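Local atomic coordinates of periphilin-1 (Homo sapiens, PDB entry 6SWG), a protein that probably acts in transcriptional gene silencing as a subunit of the HUSH complex, self-associating through a helical hairpin in its C-terminal domain. Residues T23-I35 / C79-D91. Numbering follows the deposited sequence.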
# COMPACT_ATOMS: atom_id res chain seq x y z
N THR B 23 22.94 21.53 16.85
CA THR B 23 22.42 20.19 16.96
C THR B 23 20.91 20.21 16.80
O THR B 23 20.31 19.33 16.15
CB THR B 23 22.77 19.59 18.33
OG1 THR B 23 24.18 19.48 18.49
CG2 THR B 23 22.14 18.23 18.49
N ARG B 24 20.28 21.23 17.41
CA ARG B 24 18.83 21.22 17.53
C ARG B 24 18.19 21.61 16.22
O ARG B 24 17.17 21.04 15.82
CB ARG B 24 18.42 22.16 18.67
CG ARG B 24 17.03 22.74 18.54
CD ARG B 24 16.67 23.79 19.65
NE ARG B 24 15.21 23.93 19.73
CZ ARG B 24 14.48 24.74 18.93
NH1 ARG B 24 13.18 24.79 19.06
NH2 ARG B 24 15.05 25.55 18.03
N SER B 25 18.79 22.59 15.53
CA SER B 25 18.31 22.93 14.21
C SER B 25 18.45 21.74 13.28
O SER B 25 17.54 21.44 12.50
CB SER B 25 19.04 24.14 13.66
OG SER B 25 20.32 23.80 13.18
N LYS B 26 19.57 21.03 13.38
CA LYS B 26 19.74 19.87 12.52
C LYS B 26 18.71 18.79 12.82
O LYS B 26 18.18 18.17 11.89
CB LYS B 26 21.14 19.29 12.64
CG LYS B 26 22.22 20.14 12.05
CD LYS B 26 23.56 19.48 12.31
CE LYS B 26 24.67 20.50 12.38
NZ LYS B 26 25.93 19.91 12.96
N ALA B 27 18.44 18.52 14.10
CA ALA B 27 17.44 17.51 14.48
C ALA B 27 16.06 17.85 13.92
O ALA B 27 15.38 16.97 13.36
CB ALA B 27 17.37 17.39 16.01
N ILE B 28 15.64 19.12 14.06
CA ILE B 28 14.34 19.53 13.53
C ILE B 28 14.33 19.39 12.02
O ILE B 28 13.37 18.91 11.43
CB ILE B 28 14.00 20.98 13.96
CG1 ILE B 28 13.88 21.06 15.49
CG2 ILE B 28 12.72 21.48 13.32
CD1 ILE B 28 13.83 22.49 16.04
N ALA B 29 15.40 19.83 11.36
CA ALA B 29 15.44 19.76 9.90
C ALA B 29 15.36 18.32 9.40
O ALA B 29 14.62 18.04 8.45
CB ALA B 29 16.74 20.41 9.38
N SER B 30 16.10 17.40 10.03
CA SER B 30 16.07 16.01 9.62
C SER B 30 14.72 15.39 9.91
O SER B 30 14.20 14.63 9.09
CB SER B 30 17.17 15.21 10.30
OG SER B 30 18.39 15.52 9.72
N LYS B 31 14.15 15.68 11.10
CA LYS B 31 12.83 15.15 11.43
C LYS B 31 11.80 15.62 10.43
O LYS B 31 10.95 14.85 9.98
CB LYS B 31 12.40 15.60 12.82
CG LYS B 31 11.17 14.86 13.39
CD LYS B 31 11.35 13.34 13.46
CE LYS B 31 10.06 12.62 13.81
NZ LYS B 31 10.28 11.15 13.97
N THR B 32 11.93 16.86 10.00
CA THR B 32 11.01 17.39 9.02
C THR B 32 11.19 16.66 7.71
O THR B 32 10.20 16.26 7.07
CB THR B 32 11.27 18.89 8.86
OG1 THR B 32 11.02 19.59 10.10
CG2 THR B 32 10.40 19.43 7.78
N LYS B 33 12.43 16.43 7.31
CA LYS B 33 12.65 15.74 6.05
C LYS B 33 12.07 14.33 6.08
O LYS B 33 11.40 13.89 5.12
CB LYS B 33 14.13 15.75 5.71
CG LYS B 33 14.43 15.01 4.44
CD LYS B 33 15.91 15.11 4.10
CE LYS B 33 16.30 14.40 2.78
NZ LYS B 33 17.74 14.76 2.40
N GLU B 34 12.28 13.61 7.19
CA GLU B 34 11.74 12.26 7.32
C GLU B 34 10.21 12.26 7.24
O GLU B 34 9.61 11.44 6.53
CB GLU B 34 12.24 11.65 8.61
CG GLU B 34 11.55 10.37 9.02
CD GLU B 34 11.82 10.06 10.52
OE1 GLU B 34 11.35 10.83 11.40
OE2 GLU B 34 12.51 9.06 10.82
N ILE B 35 9.56 13.16 7.98
CA ILE B 35 8.11 13.21 7.93
C ILE B 35 7.65 13.48 6.51
O ILE B 35 6.65 12.93 6.05
CB ILE B 35 7.58 14.31 8.89
CG1 ILE B 35 7.84 13.96 10.36
CG2 ILE B 35 6.10 14.68 8.62
CD1 ILE B 35 7.64 15.24 11.28
N CYS B 79 0.99 14.59 10.49
CA CYS B 79 2.38 14.96 10.23
C CYS B 79 2.73 16.24 10.96
O CYS B 79 3.70 16.30 11.73
CB CYS B 79 2.58 15.08 8.71
SG CYS B 79 2.55 13.41 7.99
N VAL B 80 1.89 17.26 10.80
CA VAL B 80 2.11 18.50 11.51
C VAL B 80 2.21 18.25 13.01
O VAL B 80 3.19 18.66 13.67
CB VAL B 80 1.00 19.51 11.18
CG1 VAL B 80 1.13 20.77 12.05
CG2 VAL B 80 0.96 19.75 9.64
N GLU B 81 1.23 17.48 13.56
CA GLU B 81 1.27 17.21 15.00
C GLU B 81 2.57 16.50 15.36
O GLU B 81 3.20 16.83 16.37
CB GLU B 81 0.09 16.40 15.48
CG GLU B 81 -0.29 16.87 16.88
CD GLU B 81 0.73 16.43 17.98
OE1 GLU B 81 1.03 15.21 18.01
OE2 GLU B 81 1.25 17.30 18.78
N GLU B 82 3.01 15.56 14.52
CA GLU B 82 4.20 14.78 14.81
C GLU B 82 5.39 15.71 15.00
O GLU B 82 6.07 15.66 16.03
CB GLU B 82 4.46 13.82 13.66
CG GLU B 82 5.74 13.06 13.84
CD GLU B 82 5.88 11.86 12.91
OE1 GLU B 82 5.00 11.67 12.03
OE2 GLU B 82 6.85 11.08 13.11
N LEU B 83 5.55 16.69 14.08
CA LEU B 83 6.69 17.58 14.16
C LEU B 83 6.62 18.42 15.43
O LEU B 83 7.62 18.56 16.16
CB LEU B 83 6.75 18.46 12.92
CG LEU B 83 7.94 19.43 12.97
CD1 LEU B 83 9.26 18.73 13.04
CD2 LEU B 83 7.93 20.34 11.73
N LYS B 84 5.41 18.90 15.77
CA LYS B 84 5.30 19.68 17.01
C LYS B 84 5.66 18.82 18.21
O LYS B 84 6.49 19.22 19.04
CB LYS B 84 3.91 20.26 17.18
CG LYS B 84 3.61 21.32 16.17
CD LYS B 84 2.20 21.87 16.38
CE LYS B 84 1.87 22.92 15.33
NZ LYS B 84 0.56 23.66 15.50
N HIS B 85 5.17 17.58 18.22
CA HIS B 85 5.53 16.68 19.31
C HIS B 85 7.04 16.58 19.45
O HIS B 85 7.57 16.78 20.55
CB HIS B 85 4.95 15.30 19.10
CG HIS B 85 4.89 14.52 20.37
ND1 HIS B 85 5.64 13.39 20.58
CD2 HIS B 85 4.23 14.76 21.53
CE1 HIS B 85 5.41 12.95 21.80
NE2 HIS B 85 4.56 13.75 22.39
N PHE B 86 7.74 16.41 18.32
CA PHE B 86 9.18 16.26 18.35
C PHE B 86 9.82 17.50 18.95
O PHE B 86 10.47 17.42 20.00
CB PHE B 86 9.68 16.04 16.94
CG PHE B 86 11.16 15.92 16.83
CD1 PHE B 86 11.95 17.04 16.69
CD2 PHE B 86 11.76 14.68 16.84
CE1 PHE B 86 13.29 16.93 16.57
CE2 PHE B 86 13.12 14.55 16.73
CZ PHE B 86 13.90 15.69 16.57
N ILE B 87 9.47 18.67 18.43
CA ILE B 87 10.05 19.86 18.98
C ILE B 87 9.75 19.93 20.48
O ILE B 87 10.67 20.10 21.29
CB ILE B 87 9.55 21.10 18.23
CG1 ILE B 87 10.06 21.08 16.80
CG2 ILE B 87 9.94 22.32 18.96
CD1 ILE B 87 9.31 22.15 15.89
N ALA B 88 8.47 19.75 20.88
CA ALA B 88 8.14 19.88 22.30
C ALA B 88 8.98 18.89 23.15
O ALA B 88 9.63 19.28 24.15
CB ALA B 88 6.64 19.70 22.52
N GLU B 89 9.07 17.62 22.70
CA GLU B 89 9.87 16.63 23.45
C GLU B 89 11.32 17.10 23.58
O GLU B 89 11.89 17.17 24.68
CB GLU B 89 9.82 15.26 22.77
CG GLU B 89 8.53 14.50 22.94
CD GLU B 89 8.31 14.06 24.39
OE1 GLU B 89 7.17 13.77 24.81
OE2 GLU B 89 9.28 13.99 25.15
N TYR B 90 11.87 17.57 22.47
CA TYR B 90 13.27 17.97 22.48
C TYR B 90 13.48 19.13 23.44
O TYR B 90 14.50 19.20 24.13
CB TYR B 90 13.69 18.40 21.08
CG TYR B 90 15.17 18.47 20.88
CD1 TYR B 90 15.83 17.38 20.31
CD2 TYR B 90 15.90 19.60 21.23
CE1 TYR B 90 17.17 17.41 20.08
CE2 TYR B 90 17.30 19.64 20.99
CZ TYR B 90 17.91 18.53 20.42
OH TYR B 90 19.26 18.42 20.13
N ASP B 91 12.56 20.08 23.45
CA ASP B 91 12.79 21.27 24.23
C ASP B 91 12.36 21.08 25.66
O ASP B 91 12.27 22.08 26.39
CB ASP B 91 12.01 22.50 23.64
CG ASP B 91 12.59 22.98 22.28
OD1 ASP B 91 13.74 22.56 22.02
OD2 ASP B 91 11.91 23.74 21.50
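With CG anti to the backbone N (chi1 154°) and an extended chain beyond it, R24 reaches across to D91 on the antiparallel helix, whereas K31, bent at chi2 (57°), folds over F86. The guanidinium meets the carboxylate side-on and nearly coplanar: R24 NE bonds D91 OD1 at 3.0 Å, almost straight, and R24 NH1 bonds D91 OD2 at 2.9 Å, both on syn lone pairs. I28 CD1 lies over one face of this guanidinium, R24 NH2 bonds the backbone of the chain of another protein, and R24 CB packs 3.6 Å from Y90 CE2. With the guanidinium gone, as in an alanine here, D91 would probably lose its charged mate and I28 CD1 its cover. Farther along, K31 CG sits over one face of the F86 ring, toward its rim, 3.7 Å from the centroid, in a CH-pi contact, while A27 CB meets the ring's edge. The ammonium beyond joins E34 in a salt bridge and E82 in a longer one, K31 NZ to E82 OE2 being 3.5 Å. I28 CG1 touches I87 CG1 at 4.0 Å, and I35 lays CG2 on C79 CB and CD1 on L83 CB. Helices 23-56 and 61-93 thus close as an antiparallel hairpin: an apolar seam, packed at T32, L83 and I87 by the chain of another protein, flanked by charge pairs that probably help fix the pairing of its open end.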